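Local coordinates for succinyl-CoA ligase (ADP-forming) subunit alpha (Methanosaeta concilii, PDB 6HXI), which binds coenzyme A and joins, in one chain, a succinyl-CoA-ligase-type alpha/beta portion to a helical citrate-synthase-type domain, at residues G156-E159 and N160-A163; P417-S420 and G421-N424; E396-E399 and Y400-H403; S437-C440 and S441-T445. All blocks are in the same frame, centred on the assembly; numbering follows the deposited sequence.

Interaction 1 of 4, residues G156-E159 and N160-A163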
# COMPACT_ATOMS: atom_id res chain seq x y z
N GLY B 156 30.72 39.16 -5.29
CA GLY B 156 29.53 38.97 -4.48
C GLY B 156 28.16 39.05 -5.10
O GLY B 156 27.86 38.33 -6.05
N THR B 157 27.29 39.85 -4.49
CA THR B 157 25.88 39.97 -4.90
C THR B 157 25.69 40.73 -6.20
O THR B 157 26.53 41.57 -6.54
CB THR B 157 25.03 40.58 -3.77
OG1 THR B 157 25.40 41.95 -3.56
CG2 THR B 157 25.17 39.81 -2.45
N ILE B 158 24.55 40.51 -6.88
CA ILE B 158 24.21 41.24 -8.11
C ILE B 158 24.05 42.74 -7.82
O ILE B 158 24.40 43.57 -8.67
CB ILE B 158 23.01 40.57 -8.86
CG1 ILE B 158 23.51 39.38 -9.70
CG2 ILE B 158 22.24 41.53 -9.75
CD1 ILE B 158 24.43 39.67 -10.90
N GLU B 159 23.59 43.08 -6.60
CA GLU B 159 23.46 44.48 -6.16
C GLU B 159 24.85 45.15 -6.15
O GLU B 159 25.01 46.24 -6.69
CB GLU B 159 22.80 44.56 -4.76
CG GLU B 159 21.28 44.53 -4.83
CD GLU B 159 20.52 44.02 -3.62
OE1 GLU B 159 19.34 44.41 -3.46
OE2 GLU B 159 21.08 43.21 -2.85
N ASN B 160 25.84 44.45 -5.60
CA ASN B 160 27.23 44.90 -5.57
C ASN B 160 27.80 45.00 -6.99
O ASN B 160 28.47 45.98 -7.29
CB ASN B 160 28.09 43.98 -4.69
CG ASN B 160 29.52 44.43 -4.61
OD1 ASN B 160 29.87 45.48 -4.07
ND2 ASN B 160 30.38 43.67 -5.24
N ILE B 161 27.48 44.03 -7.89
CA ILE B 161 27.93 44.07 -9.29
C ILE B 161 27.40 45.32 -9.98
O ILE B 161 28.17 46.01 -10.66
CB ILE B 161 27.60 42.75 -10.05
CG1 ILE B 161 28.64 41.69 -9.73
CG2 ILE B 161 27.45 42.93 -11.58
CD1 ILE B 161 28.03 40.48 -9.36
N ILE B 162 26.10 45.63 -9.75
CA ILE B 162 25.43 46.82 -10.29
C ILE B 162 26.03 48.10 -9.70
O ILE B 162 26.45 48.98 -10.46
CB ILE B 162 23.89 46.73 -10.14
CG1 ILE B 162 23.32 45.61 -11.05
CG2 ILE B 162 23.24 48.06 -10.45
CD1 ILE B 162 21.96 45.04 -10.63
N ALA B 163 26.13 48.17 -8.35
CA ALA B 163 26.68 49.35 -7.64
C ALA B 163 28.12 49.67 -8.03
O ALA B 163 28.51 50.84 -8.03
CB ALA B 163 26.59 49.16 -6.13
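A threonine N-cap, in which the hydroxyl of T157 receives the backbone N-H of N160, opens the short helix 158-163, which lies in the chain between strands 149-150 and 172-176. T157 OG1 accepts the N-H of N160 N at 3.3 Å along a fairly straight path (160°). The first torsion of T157 (chi1 68°) lodges OG1 between its own backbone N and carbonyl carbon, the rotamer that turns the hydroxyl back toward the helix start. The two side chains cross at about a right angle, with T157 OG1 3.6 Å from N160 CB. Helical main-chain bonds follow at once: T157 O takes the N-H of I161 N at 3.0 Å, and E159 O that of A163 N at 2.8 Å.

The other two polar side chains, N160 and E159, find their partners outside the turn. The buried amide of N160 gives ND2 to A155 O and N183 OD1, two bonds that fix its rotation, while the extended E159 ends in a salt bridge from OE2 to K342 of the same chain. P380 and I342 of the neighbouring citrate lyase chain pack on T157 and N160, so the capped end also faces a subunit boundary.

Toward helix 22-34, I158 and I161 supply the apolar surface. The branches of I158 part company here: CD1 lies 4.0 Å from I161 CD1, whereas I158 CG2 meets I162 CD1 at 3.6 Å.

Interaction 2 of 4, residues P417-S420 and G421-N424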
# COMPACT_ATOMS: atom_id res chain seq x y z
N PRO B 417 -0.27 -17.21 11.29
CA PRO B 417 -0.12 -16.86 9.86
C PRO B 417 -1.37 -16.95 9.00
O PRO B 417 -1.35 -16.53 7.86
CB PRO B 417 0.91 -17.90 9.40
CG PRO B 417 0.59 -19.12 10.20
CD PRO B 417 0.32 -18.55 11.57
N ALA B 418 -2.44 -17.56 9.51
CA ALA B 418 -3.63 -17.86 8.78
C ALA B 418 -4.59 -16.69 8.61
O ALA B 418 -5.37 -16.69 7.65
CB ALA B 418 -4.33 -19.09 9.40
N VAL B 419 -4.52 -15.68 9.47
CA VAL B 419 -5.43 -14.53 9.36
C VAL B 419 -5.11 -13.65 8.11
O VAL B 419 -3.96 -13.60 7.66
CB VAL B 419 -5.51 -13.72 10.65
CG1 VAL B 419 -5.99 -14.59 11.82
CG2 VAL B 419 -4.19 -13.09 10.95
N SER B 420 -6.12 -12.91 7.60
CA SER B 420 -6.03 -12.14 6.34
C SER B 420 -4.73 -11.35 6.17
O SER B 420 -4.06 -11.52 5.15
CB SER B 420 -7.24 -11.23 6.18
OG SER B 420 -8.33 -12.06 5.80
N GLY B 421 -4.41 -10.50 7.12
CA GLY B 421 -3.22 -9.65 7.11
C GLY B 421 -1.92 -10.41 7.03
O GLY B 421 -1.09 -10.11 6.18
N ALA B 422 -1.75 -11.41 7.92
CA ALA B 422 -0.52 -12.20 7.96
C ALA B 422 -0.44 -13.00 6.66
O ALA B 422 0.60 -13.03 6.02
CB ALA B 422 -0.52 -13.11 9.18
N HIS B 423 -1.54 -13.54 6.24
CA HIS B 423 -1.66 -14.33 5.01
C HIS B 423 -1.26 -13.54 3.78
O HIS B 423 -0.45 -14.02 3.01
CB HIS B 423 -3.04 -15.00 4.86
CG HIS B 423 -3.14 -15.78 3.58
ND1 HIS B 423 -2.51 -17.03 3.43
CD2 HIS B 423 -3.78 -15.46 2.43
CE1 HIS B 423 -2.81 -17.44 2.19
NE2 HIS B 423 -3.54 -16.51 1.54
N ASN B 424 -1.73 -12.31 3.63
CA ASN B 424 -1.36 -11.48 2.48
C ASN B 424 0.12 -11.08 2.49
O ASN B 424 0.74 -11.03 1.42
CB ASN B 424 -2.27 -10.26 2.31
CG ASN B 424 -3.50 -10.59 1.54
OD1 ASN B 424 -3.95 -11.73 1.49
ND2 ASN B 424 -4.06 -9.60 0.86
O HOH W 1 -1.15 -18.19 5.76
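P417 O and H423 ND1 share one water, which bridges the loop before helix 420-430 to the first turn of the helix itself. The water donates to P417 O at 2.7 Å and lies at the edge of the imidazole, in its plane, 2.9 Å from H423 ND1. With CG anti to the backbone N (chi1 178°), the H423 ring swings to the side where the carbonyl of P417 can share this solvent molecule. The other ring nitrogen, NE2, is hydrogen-bonded to H423 NE2 of the second subunit, and H601 of that subunit stacks on the ring; between water and neighbour, both nitrogens of this buried imidazole have partners.

Main-chain bonds start the helix. H423 N donates to V419 O at 2.8 Å, nearly straight at 165°, and N424 N to S420 O at 2.9 Å. V419 sets a methyl rather than a polar group at the helix entrance: its CG2 rests 4.1 Å from A422 CB, and A422 CB also lies 3.8 Å from P417 O. N424 packs on V427 of the second subunit.

The arrangement is a helix N-terminus with an apolar residue, V419, at the N-cap position, set in the helical citrate-synthase-type domain at a boundary with the second subunit, and with the third packing on P417 and H423.

Interaction 3 of 4, residues E396-E399 and Y400-H403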
# COMPACT_ATOMS: atom_id res chain seq x y z
N GLU B 396 -0.62 13.77 28.09
CA GLU B 396 0.38 13.17 28.96
C GLU B 396 -0.48 12.20 29.74
O GLU B 396 -1.26 12.61 30.58
CB GLU B 396 1.04 14.23 29.86
CG GLU B 396 2.24 13.65 30.61
CD GLU B 396 3.28 14.59 31.18
OE1 GLU B 396 4.29 14.08 31.72
OE2 GLU B 396 3.11 15.83 31.07
N LEU B 397 -0.45 10.93 29.35
CA LEU B 397 -1.38 9.96 29.95
C LEU B 397 -0.90 9.48 31.26
O LEU B 397 0.31 9.33 31.42
CB LEU B 397 -1.57 8.74 29.02
CG LEU B 397 -2.29 8.97 27.69
CD1 LEU B 397 -2.17 7.78 26.87
CD2 LEU B 397 -3.79 9.27 27.93
N PRO B 398 -1.82 9.07 32.17
CA PRO B 398 -1.36 8.46 33.43
C PRO B 398 -0.70 7.11 33.13
O PRO B 398 -0.96 6.52 32.08
CB PRO B 398 -2.63 8.33 34.27
CG PRO B 398 -3.76 8.56 33.36
CD PRO B 398 -3.30 9.15 32.09
N GLU B 399 0.16 6.66 34.03
CA GLU B 399 0.89 5.38 33.92
C GLU B 399 0.01 4.17 33.56
O GLU B 399 0.39 3.45 32.65
CB GLU B 399 1.71 5.09 35.20
CG GLU B 399 2.89 6.06 35.30
CD GLU B 399 3.84 5.94 36.48
OE1 GLU B 399 4.16 4.79 36.87
OE2 GLU B 399 4.32 7.00 36.95
N TYR B 400 -1.18 4.00 34.18
CA TYR B 400 -2.06 2.88 33.84
C TYR B 400 -2.58 2.94 32.40
O TYR B 400 -2.83 1.89 31.80
CB TYR B 400 -3.24 2.70 34.83
CG TYR B 400 -4.30 3.78 34.68
CD1 TYR B 400 -4.18 4.98 35.37
CD2 TYR B 400 -5.34 3.65 33.76
CE1 TYR B 400 -5.11 6.00 35.20
CE2 TYR B 400 -6.22 4.70 33.51
CZ TYR B 400 -6.10 5.88 34.24
OH TYR B 400 -7.00 6.92 34.15
N ALA B 401 -2.81 4.15 31.86
CA ALA B 401 -3.30 4.31 30.49
C ALA B 401 -2.16 3.97 29.47
O ALA B 401 -2.36 3.18 28.56
CB ALA B 401 -3.84 5.73 30.27
N ALA B 402 -0.95 4.53 29.66
CA ALA B 402 0.21 4.28 28.80
C ALA B 402 0.58 2.77 28.83
O ALA B 402 0.87 2.22 27.79
CB ALA B 402 1.39 5.14 29.25
N HIS B 403 0.51 2.11 30.00
CA HIS B 403 0.80 0.68 30.09
C HIS B 403 -0.28 -0.14 29.43
O HIS B 403 0.02 -1.20 28.89
CB HIS B 403 0.99 0.25 31.55
CG HIS B 403 1.47 -1.17 31.70
ND1 HIS B 403 0.57 -2.25 31.75
CD2 HIS B 403 2.72 -1.65 31.85
CE1 HIS B 403 1.31 -3.34 31.94
NE2 HIS B 403 2.61 -3.04 32.01
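The apolar centre is the ring of P398 against the phenol of Y400. P398 CG comes 3.4 Å from Y400 CE1, and P398 CB follows on the same ring atom at 3.5 Å. The two rings meet obliquely. Y400 reaches back to the proline because its CG sits between the backbone N and the carbonyl carbon (chi1 72°), which folds the ring along the start of the helix. A401 then adds a methyl to both partners: its CB lies over one face of the Y400 ring, offset toward the rim, and touches P398 CD at 3.9 Å. On the far side of the proline in sequence, L397 CB extends the patch to A401 CB at 4.0 Å.

This is the N-terminal turn of helix 399-412 in the citrate-synthase-type domain, with P398 at the N-cap position. Helix 540-555 backs it, with S554 against Y400 and L551 against A401, and C618 of the fourth subunit packs on L397 and P398.

Outward from the rings lies the main chain, where the carbonyl of P398 is gripped twice. A402 N donates to P398 O at 3.1 Å and almost linearly (170°). A second bond to P398 O, weak and bent, comes from A401 N at 3.0 Å. One residue on, E399 O accepts from H403 N at 3.0 Å. At the polar edge, the carbonyl of Y400 receives the hydroxyl of Y508, and the ring of that same tyrosine meets the imidazole of H403 with the planes about 25° apart.

Interaction 4 of 4, residues S437-C440 and S441-T445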
# COMPACT_ATOMS: atom_id res chain seq x y z
N SER B 437 6.82 -3.44 1.12
CA SER B 437 5.72 -3.75 0.20
C SER B 437 4.88 -4.86 0.77
O SER B 437 3.65 -4.82 0.68
CB SER B 437 6.26 -4.23 -1.16
OG SER B 437 7.01 -3.18 -1.73
N SER B 438 5.55 -5.92 1.23
CA SER B 438 4.88 -7.08 1.83
C SER B 438 4.07 -6.66 3.06
O SER B 438 2.96 -7.12 3.23
CB SER B 438 5.91 -8.15 2.23
OG SER B 438 6.59 -8.59 1.07
N LEU B 439 4.61 -5.78 3.90
CA LEU B 439 3.89 -5.27 5.08
C LEU B 439 2.62 -4.55 4.70
O LEU B 439 1.56 -4.88 5.23
CB LEU B 439 4.80 -4.35 5.92
CG LEU B 439 4.12 -3.60 7.08
CD1 LEU B 439 3.63 -4.58 8.19
CD2 LEU B 439 5.08 -2.58 7.66
N CYS B 440 2.72 -3.57 3.78
CA CYS B 440 1.53 -2.86 3.31
C CYS B 440 0.54 -3.77 2.62
O CYS B 440 -0.65 -3.55 2.73
CB CYS B 440 1.91 -1.69 2.42
SG CYS B 440 2.96 -0.51 3.29
N SER B 441 1.00 -4.77 1.88
CA SER B 441 0.07 -5.75 1.26
C SER B 441 -0.81 -6.36 2.39
O SER B 441 -2.01 -6.48 2.20
CB SER B 441 0.82 -6.86 0.55
OG SER B 441 -0.10 -7.58 -0.26
N GLY B 442 -0.20 -6.71 3.55
CA GLY B 442 -0.87 -7.25 4.73
C GLY B 442 -1.73 -6.22 5.45
O GLY B 442 -2.90 -6.46 5.75
N LEU B 443 -1.20 -5.02 5.65
CA LEU B 443 -1.94 -3.96 6.36
C LEU B 443 -3.19 -3.50 5.67
O LEU B 443 -4.13 -3.05 6.32
CB LEU B 443 -1.02 -2.75 6.64
CG LEU B 443 0.09 -2.91 7.66
CD1 LEU B 443 0.92 -1.68 7.71
CD2 LEU B 443 -0.45 -3.10 9.03
N LEU B 444 -3.22 -3.57 4.32
CA LEU B 444 -4.33 -3.13 3.51
C LEU B 444 -5.54 -4.07 3.61
O LEU B 444 -6.58 -3.75 3.05
CB LEU B 444 -3.92 -2.89 2.05
CG LEU B 444 -3.06 -1.63 1.79
CD1 LEU B 444 -2.47 -1.69 0.42
CD2 LEU B 444 -3.87 -0.29 2.01
N THR B 445 -5.46 -5.14 4.43
CA THR B 445 -6.63 -6.00 4.65
C THR B 445 -7.37 -5.50 5.90
O THR B 445 -8.48 -5.96 6.16
CB THR B 445 -6.23 -7.46 4.83
OG1 THR B 445 -5.47 -7.57 6.06
CG2 THR B 445 -5.46 -8.00 3.67
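L439 holds CG anti to its backbone N (chi1 172°), and L443 holds CG anti to its carbonyl carbon (chi1 -70°); between them these settings lead the two leucines together along one flank of helix 435-443. This i to i+4 pair belongs to the last turns of that helix, in the citrate-synthase-type domain. L439 CG lies 3.8 Å from L443 CD1, and L439 CD1 is 3.9 Å from L443 CG, the side chains passing each other at a slant. Both pack on L584 of helix 571-594, and L443 also meets L443 of the third subunit.

The backbone beneath them is regular. S441 N donates to S437 O at 2.9 Å and L443 N to L439 O at 2.8 Å, the latter in the plane of the carbonyl. G442 N bonds to S438 O, and L444 N to C440 O at 3.0 Å. L444 CG also lies 3.2 Å from C440 O.

The serine hydroxyls have partners outside the segment. S437 OG and S438 OG turn back to D434, just ahead of the helix, bonding to its side chain and its carbonyl respectively. S441 OG points into the interface with the second subunit, where it is bonded to S441 O and to N424 ND2 of that subunit, so a buried hydroxyl is engaged twice.

Where the helix gives out, G442 O takes two donors from one residue: T445 N at 3.2 Å, and the hydroxyl T445 OG1 at 2.8 Å, approaching nearly end-on to the carbonyl.

In the fold
From the N terminus, interaction 1 comes first, in the alpha/beta portion that also binds coenzyme A. The other three follow in the helical domain on the opposite side of the chain's centre, interaction 1 lying about 56 to 66 Å from them between centres. None nests or crosses: each is a local contact of a few consecutive residues, complete before the next begins. Interaction 3 starts helix 399-412, interaction 2 starts helix 420-430, and interaction 4 finishes helix 435-443. Interactions 2 and 4 touch, T445 OG1 lying 3.2 Å from G421 CA, and together face the second subunit. Interactions 3 and 4 are about 30 Å apart between centres, yet both reach the fourth subunit.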